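Local coordinates for protein triacylglycerol lipase (Yarrowia lipolytica, PDB 3O0D) that probably hydrolyses triacylglycerols as a secreted, glycosylated lipase of the alpha/beta-hydrolase fold, at residues E19-L24 / A157-S162; E13-F18 / Q291-E296; F197-D202 / Q266-K271. One frame throughout, in Å; residues are numbered along the deposited sequence.

Interaction 1: residues E19-L24 / A157-S162; sequences EKYARL and AVTGHS
Tyr21 and Leu24 of helix 12-27 pack against Ala157 and Thr159 of strand 155-161, an apolar helix-on-sheet contact buried in the core of this alpha/beta-hydrolase fold. The helix lies across the strand with a signed crossing angle of -67°, the two local axes coming within 7.8 Å, and the backbones are closest at Tyr21 and Thr159, whose CA atoms are 6.6 Å apart. Strand alternation sorts the residues: Ala157 and Thr159 point to this helix, whereas Val158 points to the other side of the sheet, where Ala168 and Leu175 of helix 163-177 receive it. Just beyond the strand comes Ser162, whose positive phi of 65° fits the strained nucleophile elbow of GxSxG lipases; its OG is hydrogen-bonded to His289 NE2, consistent with a Ser-His-Asp triad completed by Asp230.

Tyr21 bridges both strand residues. With CG anti to its carbonyl carbon (chi1 -69°), the ring slants past Thr159 and extends to the small methyl of Ala157, where CE1 sits 3.9 Å from Ala157 CB. Alanine suits this place, offering the ring no more than a methyl. The phenol oxygen of this buried residue is hydrogen-bonded to Gln80 NE2. Leu24, one helical turn on, meets the methyl branch of Thr159, its CB 4.1 Å from Thr159 CG2. Threonine suits this position because its two branches divide the work: CG2 joins the apolar layer, while OG1, 3.8 Å from Tyr21 CB, donates a hydrogen bond to Val185 O on the neighbouring strand.

Interaction 2: residues E13-F18 / Q291-E296; sequences ESYNFF and QYFVTE
The backbones draw nearest at Phe18 and Phe293, with 8.3 Å between their CA atoms: segment 13-18 is helical, while segment 291-296 is an irregular loop following helix 285-290. Phe293 has a positive phi (71°) and is the middle residue of a classic gamma turn, closed by a weak hydrogen bond from Val294 N to Tyr292 O, and this turn presents its side chain to the helix. The ring then enters between two side chains one turn apart. Its CD2-CE2 edge points at one face of Tyr15 in a T-shaped stack, the centroids 5.1 Å apart and the planes at 87°; CD2 lies 3.8 Å from Tyr15 CZ. Its far end, CZ, sits 3.7 Å from Phe18 CB; the Phe18 ring itself turns off to meet Tyr223 edge-to-face. Tyr15 lays its face there because CG is anti to the backbone N (chi1 179°), and its hydroxyl donates a hydrogen bond to Pro257 O. Were Tyr15 replaced by an alanine, the Phe293 edge would probably lose its aromatic face and Pro257 O this donor. The contact is almost wholly between carbon atoms, so between these two segments it rests on shape, dispersion and weak edge-on-face electrostatics.

Interaction 3: residues F197-D202 / Q266-K271; sequences FANWVD and QGQSNK
Gln268 reaches from its loop to helix 195-206, where it meets Ala198, Asn199 and Asp202. Its CB already points to the helix, and beyond CG the chain is extended (chi2 168°), which lets a glutamine span the 8.4 Å between its own CA and that of Ala198. CG passes 3.9 Å from Asp202 OD2. CD then faces two polar groups, 3.7 Å from Asn199 ND2 and 3.8 Å from Asp202 OD2. At the tip, the terminal atom modelled as OE1 lies 2.8 Å from Asn199 ND2 and 3.0 Å from Asp202 OD2, but the amide is probably turned over, which leaves the identity of that atom in doubt. The same tip rests against the methyl of Ala198, a residue small enough to let the amide approach the helix surface. The amide planes of Asn199 and Gln268 are inclined by 27°, while the two side chains cross at about a right angle. Asp202 OD1 accepts a hydrogen bond from Ser245 N. Within the loop, Asn270 ND2 donates to a lone pair of Gln266 O, and Gly267, with phi 87°, takes a backbone shape that residues with a side chain adopt less readily. The disulfide Cys265-Cys273 encloses this loop, whose short strand 269-270 runs parallel to strand 3-8 at one margin of the large sheet, so that a polar side chain links a flanking helix of the alpha/beta-hydrolase fold to its sheet edge.

Overall arrangement
From the N terminus, the chain passes strand 3-8 and enters helix 12-27, which serves both interaction 1 and interaction 2. Its later turns meet strand 155-161, closing the loop of interaction 1; some 35 residues later, helix 195-206 opens interaction 3, which closes at 266-271. These two loops follow one another in series, and both are nested inside the long loop that interaction 2 closes when segment 291-296 returns to the helix. Interactions 1 and 2 touch, Arg23 NH1 lying 3.7 Å from Val294 CG1, whereas interaction 3 stands apart, its centre about 20 Å from that of interaction 1. Together they join the N-terminal helix to the central sheet and C-terminal loop, and a flanking helix to the sheet edge.

Interaction 1: residues E19-L24 / A157-S162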
# COMPACT_ATOMS: atom_id res chain seq x y z
N GLU A 19 5.21 -10.33 5.85
CA GLU A 19 5.83 -9.71 7.05
C GLU A 19 6.94 -8.80 6.69
O GLU A 19 7.10 -7.72 7.26
CB GLU A 19 6.26 -10.83 8.00
CG GLU A 19 6.97 -10.33 9.26
CD GLU A 19 7.39 -11.54 10.16
OE1 GLU A 19 8.25 -12.33 9.71
OE2 GLU A 19 6.79 -11.65 11.25
N LYS A 20 7.74 -9.23 5.70
CA LYS A 20 8.80 -8.36 5.21
C LYS A 20 8.33 -6.94 4.79
O LYS A 20 8.98 -5.93 5.27
CB LYS A 20 9.53 -9.04 4.02
CG LYS A 20 10.49 -8.05 3.34
CD LYS A 20 11.17 -8.85 2.17
CE LYS A 20 11.91 -7.86 1.28
NZ LYS A 20 12.62 -8.58 0.16
N TYR A 21 7.25 -6.91 4.02
CA TYR A 21 6.74 -5.60 3.49
C TYR A 21 6.09 -4.88 4.70
O TYR A 21 6.22 -3.61 4.86
CB TYR A 21 5.87 -5.69 2.21
CG TYR A 21 6.81 -6.11 1.11
CD1 TYR A 21 7.66 -5.16 0.50
CD2 TYR A 21 6.94 -7.44 0.78
CE1 TYR A 21 8.58 -5.52 -0.39
CE2 TYR A 21 7.92 -7.81 -0.16
CZ TYR A 21 8.72 -6.84 -0.71
OH TYR A 21 9.67 -7.19 -1.62
N ALA A 22 5.49 -5.61 5.62
CA ALA A 22 5.01 -4.88 6.77
C ALA A 22 6.12 -4.17 7.52
O ALA A 22 5.94 -3.07 8.04
CB ALA A 22 4.22 -5.85 7.77
N ARG A 23 7.26 -4.82 7.66
CA ARG A 23 8.37 -4.20 8.31
C ARG A 23 8.90 -2.97 7.53
O ARG A 23 9.18 -2.01 8.10
CB ARG A 23 9.54 -5.13 8.55
CG ARG A 23 9.29 -6.37 9.38
CD ARG A 23 10.63 -7.00 9.72
NE ARG A 23 10.53 -8.33 10.25
CZ ARG A 23 10.24 -8.63 11.49
NH1 ARG A 23 10.03 -7.71 12.39
NH2 ARG A 23 10.20 -9.89 11.83
N LEU A 24 9.05 -3.09 6.23
CA LEU A 24 9.56 -1.98 5.44
C LEU A 24 8.59 -0.78 5.59
O LEU A 24 9.07 0.39 5.66
CB LEU A 24 9.69 -2.34 3.96
CG LEU A 24 10.93 -3.24 3.82
CD1 LEU A 24 10.82 -3.92 2.38
CD2 LEU A 24 12.38 -2.60 4.01
N ALA A 157 10.01 -2.45 -5.78
CA ALA A 157 8.91 -2.81 -4.89
C ALA A 157 8.41 -1.54 -4.18
O ALA A 157 9.26 -0.81 -3.62
CB ALA A 157 9.40 -3.81 -3.78
N VAL A 158 7.09 -1.33 -4.26
CA VAL A 158 6.49 -0.11 -3.65
C VAL A 158 5.59 -0.60 -2.53
O VAL A 158 4.77 -1.47 -2.77
CB VAL A 158 5.69 0.68 -4.63
CG1 VAL A 158 5.41 2.09 -4.03
CG2 VAL A 158 6.58 0.84 -5.88
N THR A 159 5.78 -0.03 -1.35
CA THR A 159 4.92 -0.44 -0.20
C THR A 159 4.55 0.75 0.67
O THR A 159 5.19 1.76 0.67
CB THR A 159 5.56 -1.63 0.60
OG1 THR A 159 4.59 -2.15 1.56
CG2 THR A 159 6.73 -1.18 1.34
N GLY A 160 3.45 0.60 1.38
CA GLY A 160 3.12 1.69 2.36
C GLY A 160 1.92 1.23 3.15
O GLY A 160 1.08 0.43 2.69
N HIS A 161 1.80 1.90 4.32
CA HIS A 161 0.66 1.65 5.24
C HIS A 161 -0.25 2.88 5.28
O HIS A 161 0.24 3.96 5.07
CB HIS A 161 1.27 1.37 6.59
CG HIS A 161 0.29 1.44 7.75
ND1 HIS A 161 -0.67 0.47 8.04
CD2 HIS A 161 0.11 2.46 8.64
CE1 HIS A 161 -1.36 0.86 9.11
NE2 HIS A 161 -0.89 2.05 9.49
N SER A 162 -1.55 2.61 5.33
CA SER A 162 -2.57 3.72 5.48
C SER A 162 -2.52 4.61 4.24
O SER A 162 -2.66 4.13 3.16
CB SER A 162 -2.19 4.50 6.74
OG SER A 162 -3.45 5.18 7.17

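Interaction 2: residues E13-F18 / Q291-E296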
# COMPACT_ATOMS: atom_id res chain seq x y z
N GLU A 13 6.49 -19.45 3.69
CA GLU A 13 7.31 -18.58 2.84
C GLU A 13 6.52 -17.28 2.45
O GLU A 13 7.12 -16.19 2.42
CB GLU A 13 7.79 -19.32 1.61
CG GLU A 13 8.67 -18.49 0.83
CD GLU A 13 9.20 -19.20 -0.45
OE1 GLU A 13 8.85 -20.37 -0.68
OE2 GLU A 13 9.98 -18.54 -1.20
N SER A 14 5.22 -17.47 2.16
CA SER A 14 4.37 -16.35 1.75
C SER A 14 4.10 -15.52 2.95
O SER A 14 4.16 -14.27 2.84
CB SER A 14 3.02 -16.91 1.27
OG SER A 14 3.24 -17.60 0.04
N TYR A 15 3.90 -16.13 4.12
CA TYR A 15 3.68 -15.32 5.32
C TYR A 15 4.95 -14.44 5.59
O TYR A 15 4.84 -13.25 5.88
CB TYR A 15 3.53 -16.31 6.54
CG TYR A 15 3.34 -15.63 7.88
CD1 TYR A 15 2.07 -15.72 8.50
CD2 TYR A 15 4.43 -15.02 8.57
CE1 TYR A 15 1.87 -15.14 9.76
CE2 TYR A 15 4.25 -14.44 9.87
CZ TYR A 15 2.97 -14.53 10.42
OH TYR A 15 2.84 -13.92 11.64
N ASN A 16 6.18 -15.02 5.40
CA ASN A 16 7.40 -14.27 5.68
C ASN A 16 7.59 -13.07 4.66
O ASN A 16 8.12 -11.99 5.06
CB ASN A 16 8.64 -15.14 5.55
CG ASN A 16 8.69 -16.22 6.64
OD1 ASN A 16 7.99 -16.14 7.63
ND2 ASN A 16 9.52 -17.26 6.41
N PHE A 17 7.05 -13.28 3.46
CA PHE A 17 7.09 -12.29 2.42
C PHE A 17 6.16 -11.11 2.81
O PHE A 17 6.59 -9.93 2.79
CB PHE A 17 6.61 -12.96 1.16
CG PHE A 17 6.20 -12.00 0.04
CD1 PHE A 17 7.14 -11.39 -0.80
CD2 PHE A 17 4.85 -11.87 -0.20
CE1 PHE A 17 6.61 -10.60 -1.92
CE2 PHE A 17 4.35 -11.08 -1.22
CZ PHE A 17 5.25 -10.45 -2.06
N PHE A 18 4.96 -11.41 3.27
CA PHE A 18 4.10 -10.31 3.70
C PHE A 18 4.70 -9.58 4.90
O PHE A 18 4.67 -8.39 4.96
CB PHE A 18 2.71 -10.82 4.02
CG PHE A 18 1.98 -11.41 2.83
CD1 PHE A 18 1.90 -10.72 1.63
CD2 PHE A 18 1.36 -12.62 2.90
CE1 PHE A 18 1.23 -11.24 0.58
CE2 PHE A 18 0.69 -13.14 1.82
CZ PHE A 18 0.65 -12.48 0.67
N GLN A 291 -2.16 -2.97 13.54
CA GLN A 291 -1.82 -4.38 13.75
C GLN A 291 -1.67 -5.20 12.47
O GLN A 291 -2.56 -5.87 12.11
CB GLN A 291 -2.82 -5.06 14.72
CG GLN A 291 -2.86 -4.39 16.07
CD GLN A 291 -4.05 -4.81 16.92
OE1 GLN A 291 -5.15 -4.75 16.50
NE2 GLN A 291 -3.78 -5.14 18.15
N TYR A 292 -0.50 -5.07 11.85
CA TYR A 292 -0.18 -5.67 10.57
C TYR A 292 1.15 -6.46 10.66
O TYR A 292 2.10 -6.02 10.19
CB TYR A 292 -0.11 -4.61 9.46
CG TYR A 292 -1.48 -4.19 8.95
CD1 TYR A 292 -2.18 -3.15 9.53
CD2 TYR A 292 -2.07 -4.86 7.94
CE1 TYR A 292 -3.41 -2.81 9.11
CE2 TYR A 292 -3.30 -4.53 7.51
CZ TYR A 292 -4.01 -3.51 8.09
OH TYR A 292 -5.28 -3.26 7.63
N PHE A 293 1.10 -7.64 11.27
CA PHE A 293 2.28 -8.47 11.56
C PHE A 293 3.15 -7.87 12.68
O PHE A 293 3.38 -8.48 13.69
CB PHE A 293 3.14 -8.79 10.32
CG PHE A 293 2.43 -9.59 9.26
CD1 PHE A 293 1.87 -8.98 8.20
CD2 PHE A 293 2.39 -10.95 9.30
CE1 PHE A 293 1.21 -9.64 7.30
CE2 PHE A 293 1.71 -11.61 8.34
CZ PHE A 293 1.14 -10.92 7.33
N VAL A 294 3.60 -6.65 12.42
CA VAL A 294 4.24 -5.80 13.40
C VAL A 294 3.35 -4.56 13.66
O VAL A 294 2.47 -4.35 12.92
CB VAL A 294 5.61 -5.32 12.95
CG1 VAL A 294 6.51 -6.45 12.65
CG2 VAL A 294 5.47 -4.52 11.73
N THR A 295 3.62 -3.83 14.73
CA THR A 295 2.85 -2.60 14.99
C THR A 295 3.26 -1.50 14.02
O THR A 295 4.45 -1.21 13.94
CB THR A 295 3.09 -2.13 16.45
OG1 THR A 295 2.55 -3.17 17.29
CG2 THR A 295 2.25 -0.86 16.64
N GLU A 296 2.32 -0.93 13.29
CA GLU A 296 2.66 0.10 12.30
C GLU A 296 2.41 1.45 12.97
O GLU A 296 1.69 1.46 13.96
CB GLU A 296 1.74 -0.00 11.10
CG GLU A 296 1.79 -1.31 10.29
CD GLU A 296 3.19 -1.41 9.51
OE1 GLU A 296 3.88 -0.40 9.33
OE2 GLU A 296 3.52 -2.52 9.03

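Interaction 3: residues F197-D202 / Q266-K271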
# COMPACT_ATOMS: atom_id res chain seq x y z
N PHE A 197 -11.92 2.47 -12.34
CA PHE A 197 -10.54 2.39 -11.89
C PHE A 197 -10.26 0.96 -11.35
O PHE A 197 -9.28 0.32 -11.75
CB PHE A 197 -10.31 3.43 -10.81
CG PHE A 197 -8.97 3.33 -10.12
CD1 PHE A 197 -7.82 3.79 -10.71
CD2 PHE A 197 -8.89 2.68 -8.88
CE1 PHE A 197 -6.60 3.69 -10.05
CE2 PHE A 197 -7.64 2.55 -8.16
CZ PHE A 197 -6.53 3.04 -8.72
N ALA A 198 -11.14 0.46 -10.51
CA ALA A 198 -10.86 -0.84 -9.83
C ALA A 198 -10.73 -1.95 -10.90
O ALA A 198 -9.84 -2.78 -10.82
CB ALA A 198 -12.00 -1.15 -8.88
N ASN A 199 -11.64 -1.99 -11.87
CA ASN A 199 -11.61 -3.04 -12.87
C ASN A 199 -10.45 -2.90 -13.82
O ASN A 199 -9.87 -3.93 -14.26
CB ASN A 199 -12.95 -3.11 -13.59
CG ASN A 199 -14.08 -3.58 -12.69
OD1 ASN A 199 -15.18 -3.00 -12.69
ND2 ASN A 199 -13.84 -4.65 -11.90
N TRP A 200 -10.03 -1.66 -14.07
CA TRP A 200 -8.94 -1.39 -14.93
C TRP A 200 -7.63 -1.84 -14.26
O TRP A 200 -6.79 -2.53 -14.88
CB TRP A 200 -8.93 0.08 -15.32
CG TRP A 200 -7.64 0.51 -16.04
CD1 TRP A 200 -7.33 0.27 -17.37
CD2 TRP A 200 -6.57 1.24 -15.52
NE1 TRP A 200 -6.13 0.80 -17.67
CE2 TRP A 200 -5.62 1.40 -16.56
CE3 TRP A 200 -6.28 1.78 -14.26
CZ2 TRP A 200 -4.43 2.11 -16.39
CZ3 TRP A 200 -5.09 2.47 -14.09
CH2 TRP A 200 -4.17 2.61 -15.14
N VAL A 201 -7.49 -1.51 -12.95
CA VAL A 201 -6.35 -1.98 -12.13
C VAL A 201 -6.33 -3.53 -12.15
O VAL A 201 -5.23 -4.10 -12.30
CB VAL A 201 -6.46 -1.46 -10.73
CG1 VAL A 201 -5.40 -2.21 -9.79
CG2 VAL A 201 -6.18 0.06 -10.74
N ASP A 202 -7.45 -4.20 -12.04
CA ASP A 202 -7.46 -5.69 -12.03
C ASP A 202 -6.95 -6.17 -13.43
O ASP A 202 -6.18 -7.09 -13.54
CB ASP A 202 -8.83 -6.25 -11.78
CG ASP A 202 -9.23 -6.30 -10.31
OD1 ASP A 202 -8.36 -5.90 -9.46
OD2 ASP A 202 -10.42 -6.64 -9.99
N GLN A 266 -10.76 -13.98 -2.29
CA GLN A 266 -11.30 -13.66 -3.70
C GLN A 266 -12.11 -12.38 -3.66
O GLN A 266 -12.68 -11.97 -2.63
CB GLN A 266 -12.12 -14.74 -4.26
CG GLN A 266 -11.33 -16.07 -4.45
CD GLN A 266 -10.45 -16.09 -5.62
OE1 GLN A 266 -10.02 -15.06 -6.12
NE2 GLN A 266 -10.09 -17.30 -6.07
N GLY A 267 -12.14 -11.73 -4.80
CA GLY A 267 -13.09 -10.63 -5.04
C GLY A 267 -12.74 -9.23 -4.64
O GLY A 267 -11.78 -8.94 -3.91
N GLN A 268 -13.64 -8.31 -5.01
CA GLN A 268 -13.36 -6.95 -4.67
C GLN A 268 -14.00 -6.58 -3.30
O GLN A 268 -13.71 -5.51 -2.76
CB GLN A 268 -13.85 -5.97 -5.81
CG GLN A 268 -12.99 -6.14 -7.10
CD GLN A 268 -13.60 -5.45 -8.31
OE1 GLN A 268 -12.88 -5.00 -9.25
NE2 GLN A 268 -14.92 -5.41 -8.32
N SER A 269 -14.92 -7.42 -2.84
CA SER A 269 -15.46 -7.32 -1.48
C SER A 269 -15.78 -8.70 -0.99
O SER A 269 -16.37 -9.52 -1.72
CB SER A 269 -16.70 -6.35 -1.47
OG SER A 269 -17.46 -6.42 -0.25
N ASN A 270 -15.35 -9.05 0.25
CA ASN A 270 -15.46 -10.44 0.67
C ASN A 270 -15.82 -10.46 2.16
O ASN A 270 -15.04 -9.96 2.99
CB ASN A 270 -14.12 -11.12 0.38
CG ASN A 270 -14.12 -12.60 0.68
OD1 ASN A 270 -14.74 -13.07 1.62
ND2 ASN A 270 -13.44 -13.38 -0.23
N LYS A 271 -16.99 -11.00 2.47
CA LYS A 271 -17.48 -10.89 3.87
C LYS A 271 -16.70 -11.84 4.75
O LYS A 271 -16.87 -11.83 6.03
CB LYS A 271 -18.96 -11.25 3.97
CG LYS A 271 -19.90 -10.27 3.27
CD LYS A 271 -20.22 -9.03 4.00
CE LYS A 271 -21.39 -8.25 3.25
NZ LYS A 271 -22.72 -8.98 2.97